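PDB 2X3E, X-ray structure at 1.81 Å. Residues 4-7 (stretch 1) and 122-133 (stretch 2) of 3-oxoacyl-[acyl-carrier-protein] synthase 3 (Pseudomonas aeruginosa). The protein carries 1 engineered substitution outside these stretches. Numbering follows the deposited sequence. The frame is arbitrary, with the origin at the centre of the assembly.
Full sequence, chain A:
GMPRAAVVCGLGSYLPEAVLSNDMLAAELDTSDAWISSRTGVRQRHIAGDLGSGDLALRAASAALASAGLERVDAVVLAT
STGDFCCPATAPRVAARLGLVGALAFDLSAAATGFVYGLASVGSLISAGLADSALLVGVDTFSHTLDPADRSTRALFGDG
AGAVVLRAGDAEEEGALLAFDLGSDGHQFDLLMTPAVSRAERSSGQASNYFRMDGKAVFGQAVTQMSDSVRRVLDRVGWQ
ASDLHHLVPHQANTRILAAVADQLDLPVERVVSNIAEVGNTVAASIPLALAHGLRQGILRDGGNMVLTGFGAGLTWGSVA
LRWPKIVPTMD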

ATOM      1  N   ARG A   4      20.425  13.746   1.328  1.00 27.54           N
ATOM      2  CA  ARG A   4      19.413  13.640   0.237  1.00 25.83           C
ATOM      3  C   ARG A   4      17.982  13.689   0.788  1.00 24.20           C
ATOM      4  O   ARG A   4      17.522  12.763   1.473  1.00 24.88           O
ATOM      5  CB  ARG A   4      19.649  12.368  -0.575  1.00 26.73           C
ATOM      6  CG  ARG A   4      18.932  12.341  -1.908  1.00 26.36           C
ATOM      7  CD  ARG A   4      19.429  11.192  -2.776  1.00 28.32           C
ATOM      8  NE  ARG A   4      18.333  10.629  -3.568  1.00 27.85           N
ATOM      9  CZ  ARG A   4      18.176  10.759  -4.884  1.00 26.39           C
ATOM     10  NH1 ARG A   4      19.052  11.425  -5.630  1.00 25.55           N
ATOM     11  NH2 ARG A   4      17.124  10.201  -5.463  1.00 25.66           N
ATOM     12  N   ALA A   5      17.288  14.785   0.489  1.00 21.91           N
ATOM     13  CA  ALA A   5      15.936  15.011   0.979  1.00 20.06           C
ATOM     14  C   ALA A   5      14.917  14.800  -0.134  1.00 18.50           C
ATOM     15  O   ALA A   5      15.263  14.744  -1.318  1.00 17.48           O
ATOM     16  CB  ALA A   5      15.811  16.424   1.535  1.00 19.77           C
ATOM     17  N   ALA A   6      13.656  14.682   0.268  1.00 17.04           N
ATOM     18  CA  ALA A   6      12.533  14.685  -0.655  1.00 16.19           C
ATOM     19  C   ALA A   6      11.857  16.039  -0.553  1.00 15.60           C
ATOM     20  O   ALA A   6      11.452  16.438   0.536  1.00 15.69           O
ATOM     21  CB  ALA A   6      11.555  13.586  -0.295  1.00 16.09           C
ATOM     22  N   VAL A   7      11.727  16.728  -1.687  1.00 15.27           N
ATOM     23  CA  VAL A   7      11.230  18.097  -1.733  1.00 15.31           C
ATOM     24  C   VAL A   7       9.916  18.211  -2.509  1.00 14.52           C
ATOM     25  O   VAL A   7       9.821  17.780  -3.655  1.00 14.72           O
ATOM     26  CB  VAL A   7      12.276  19.025  -2.385  1.00 15.84           C
ATOM     27  CG1 VAL A   7      11.705  20.417  -2.582  1.00 16.48           C
ATOM     28  CG2 VAL A   7      13.547  19.070  -1.543  1.00 16.99           C
ATOM     29  N   VAL A 122       7.001   7.561  -0.104  1.00 16.03           N
ATOM     30  CA  VAL A 122       7.579   8.122  -1.323  1.00 16.18           C
ATOM     31  C   VAL A 122       8.822   8.958  -1.021  1.00 15.84           C
ATOM     32  O   VAL A 122       9.838   8.838  -1.710  1.00 16.09           O
ATOM     33  CB  VAL A 122       6.563   8.945  -2.127  1.00 16.33           C
ATOM     34  CG1 VAL A 122       7.240   9.592  -3.307  1.00 16.93           C
ATOM     35  CG2 VAL A 122       5.418   8.061  -2.599  1.00 16.88           C
ATOM     36  N   GLY A 123       8.748   9.797   0.011  1.00 14.77           N
ATOM     37  CA  GLY A 123       9.906  10.556   0.461  1.00 14.85           C
ATOM     38  C   GLY A 123      11.107   9.673   0.762  1.00 14.46           C
ATOM     39  O   GLY A 123      12.229  10.009   0.396  1.00 14.45           O
ATOM     40  N   SER A 124      10.868   8.544   1.435  1.00 14.41           N
ATOM     41  CA  SER A 124      11.951   7.619   1.775  1.00 15.18           C
ATOM     42  C   SER A 124      12.523   6.945   0.530  1.00 14.88           C
ATOM     43  O   SER A 124      13.734   6.736   0.441  1.00 15.10           O
ATOM     44  CB  SER A 124      11.481   6.565   2.788  1.00 15.11           C
ATOM     45  OG  SER A 124      11.243   7.170   4.053  1.00 17.29           O
ATOM     46  N   LEU A 125      11.653   6.596  -0.423  1.00 14.80           N
ATOM     47  CA  LEU A 125      12.097   6.001  -1.683  1.00 14.90           C
ATOM     48  C   LEU A 125      13.057   6.944  -2.406  1.00 15.17           C
ATOM     49  O   LEU A 125      14.065   6.509  -2.953  1.00 15.46           O
ATOM     50  CB  LEU A 125      10.911   5.679  -2.593  1.00 14.89           C
ATOM     51  CG  LEU A 125      10.064   4.454  -2.250  1.00 15.20           C
ATOM     52  CD1 LEU A 125       8.762   4.485  -3.066  1.00 15.86           C
ATOM     53  CD2 LEU A 125      10.834   3.174  -2.501  1.00 15.03           C
ATOM     54  N   ILE A 126      12.735   8.235  -2.391  1.00 14.83           N
ATOM     55  CA  ILE A 126      13.587   9.245  -3.018  1.00 14.92           C
ATOM     56  C   ILE A 126      14.889   9.410  -2.231  1.00 15.43           C
ATOM     57  O   ILE A 126      15.972   9.388  -2.813  1.00 16.15           O
ATOM     58  CB  ILE A 126      12.855  10.605  -3.156  1.00 14.60           C
ATOM     59  CG1 ILE A 126      11.780  10.522  -4.247  1.00 14.55           C
ATOM     60  CG2 ILE A 126      13.840  11.727  -3.483  1.00 15.32           C
ATOM     61  CD1 ILE A 126      10.790  11.676  -4.215  1.00 12.73           C
ATOM     62  N   SER A 127      14.784   9.550  -0.909  1.00 15.37           N
ATOM     63  CA  SER A 127      15.970   9.707  -0.058  1.00 16.27           C
ATOM     64  C   SER A 127      16.940   8.535  -0.193  1.00 16.47           C
ATOM     65  O   SER A 127      18.149   8.736  -0.245  1.00 16.87           O
ATOM     66  CB  SER A 127      15.579   9.874   1.415  1.00 16.28           C
ATOM     67  OG  SER A 127      14.932  11.110   1.615  1.00 18.15           O
ATOM     68  N   ALA A 128      16.399   7.318  -0.272  1.00 15.86           N
ATOM     69  CA  ALA A 128      17.208   6.102  -0.389  1.00 16.33           C
ATOM     70  C   ALA A 128      17.784   5.868  -1.790  1.00 17.03           C
ATOM     71  O   ALA A 128      18.551   4.914  -1.990  1.00 16.96           O
ATOM     72  CB  ALA A 128      16.381   4.880   0.031  1.00 16.22           C
ATOM     73  N   GLY A 129      17.403   6.709  -2.753  1.00 16.92           N
ATOM     74  CA  GLY A 129      17.933   6.629  -4.115  1.00 17.79           C
ATOM     75  C   GLY A 129      17.222   5.651  -5.043  1.00 18.23           C
ATOM     76  O   GLY A 129      17.756   5.296  -6.098  1.00 18.84           O
ATOM     77  N   LEU A 130      16.023   5.211  -4.667  1.00 17.61           N
ATOM     78  CA  LEU A 130      15.249   4.282  -5.502  1.00 18.31           C
ATOM     79  C   LEU A 130      14.386   5.019  -6.527  1.00 18.02           C
ATOM     80  O   LEU A 130      13.841   4.401  -7.450  1.00 18.75           O
ATOM     81  CB  LEU A 130      14.377   3.363  -4.636  1.00 18.03           C
ATOM     82  CG  LEU A 130      15.048   2.080  -4.136  1.00 19.93           C
ATOM     83  CD1 LEU A 130      16.466   2.314  -3.675  1.00 21.42           C
ATOM     84  CD2 LEU A 130      14.229   1.432  -3.038  1.00 20.24           C
ATOM     85  N   ALA A 131      14.269   6.332  -6.350  1.00 17.65           N
ATOM     86  CA  ALA A 131      13.588   7.214  -7.287  1.00 17.54           C
ATOM     87  C   ALA A 131      14.175   8.611  -7.123  1.00 17.71           C
ATOM     88  O   ALA A 131      14.603   8.969  -6.027  1.00 17.62           O
ATOM     89  CB  ALA A 131      12.086   7.232  -7.003  1.00 16.94           C
ATOM     90  N   ASP A 132      14.206   9.389  -8.205  1.00 17.60           N
ATOM     91  CA  ASP A 132      14.660  10.783  -8.147  1.00 17.87           C
ATOM     92  C   ASP A 132      13.487  11.763  -8.171  1.00 17.37           C
ATOM     93  O   ASP A 132      13.665  12.950  -7.926  1.00 17.28           O
ATOM     94  CB  ASP A 132      15.619  11.090  -9.298  1.00 18.57           C
ATOM     95  CG  ASP A 132      16.888  10.247  -9.252  1.00 20.63           C
ATOM     96  OD1 ASP A 132      17.330   9.845  -8.150  1.00 21.41           O
ATOM     97  OD2 ASP A 132      17.454   9.993 -10.331  1.00 22.61           O
ATOM     98  N   SER A 133      12.293  11.253  -8.462  1.00 16.75           N
ATOM     99  CA  SER A 133      11.066  12.045  -8.446  1.00 16.39           C
ATOM    100  C   SER A 133       9.864  11.117  -8.333  1.00 15.80           C
ATOM    101  O   SER A 133       9.946   9.936  -8.680  1.00 15.95           O
ATOM    102  CB  SER A 133      10.952  12.887  -9.708  1.00 16.88           C
ATOM    103  OG  SER A 133      10.953  12.056 -10.857  1.00 16.85           O
TER

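Strand 5-7 crosses helix 122-127 at 127° between their N-to-C directions, and the two axes approach to 6.9 Å. Small residues meet at this close passage: Ala6 points toward the helix, and its CB lies 3.5 Å from CA of Gly123, where no side chain intervenes. Apolar packing extends one turn along the helix, with Ala6 CB 4.3 Å from Ile126 CB. The Ile126 CG2 methyl makes a separate van der Waals contact with the strand backbone, 4.0 Å from Ala5 O. The side chains of Ala5 and Val7 point away from the helix, as the alternation of a strand requires.

Polar contacts gather around Arg4, at the C-terminal end of the helix. NE and NH2 of Arg4 both bond to Ile126 O, at 2.8 and 3.0 Å, adding donors to an oxygen that also accepts Gly129 N in the Schellman motif that closes the helix, where Gly129 adopts positive phi. Beyond the helix, Arg4 NH2 also makes a weak hydrogen bond to Ala131 O (2.9 Å).

Charge pairing completes the cluster. Although the CA-to-CB bond of Asp132 points away, its carboxylate reaches back, and OD1 forms a salt bridge with Arg4 NH2 at 2.7 Å, near the guanidinium plane. On the backbone side, Ser127 OG lies 3.1 Å from Arg4 O and 3.2 Å from Gly123 O.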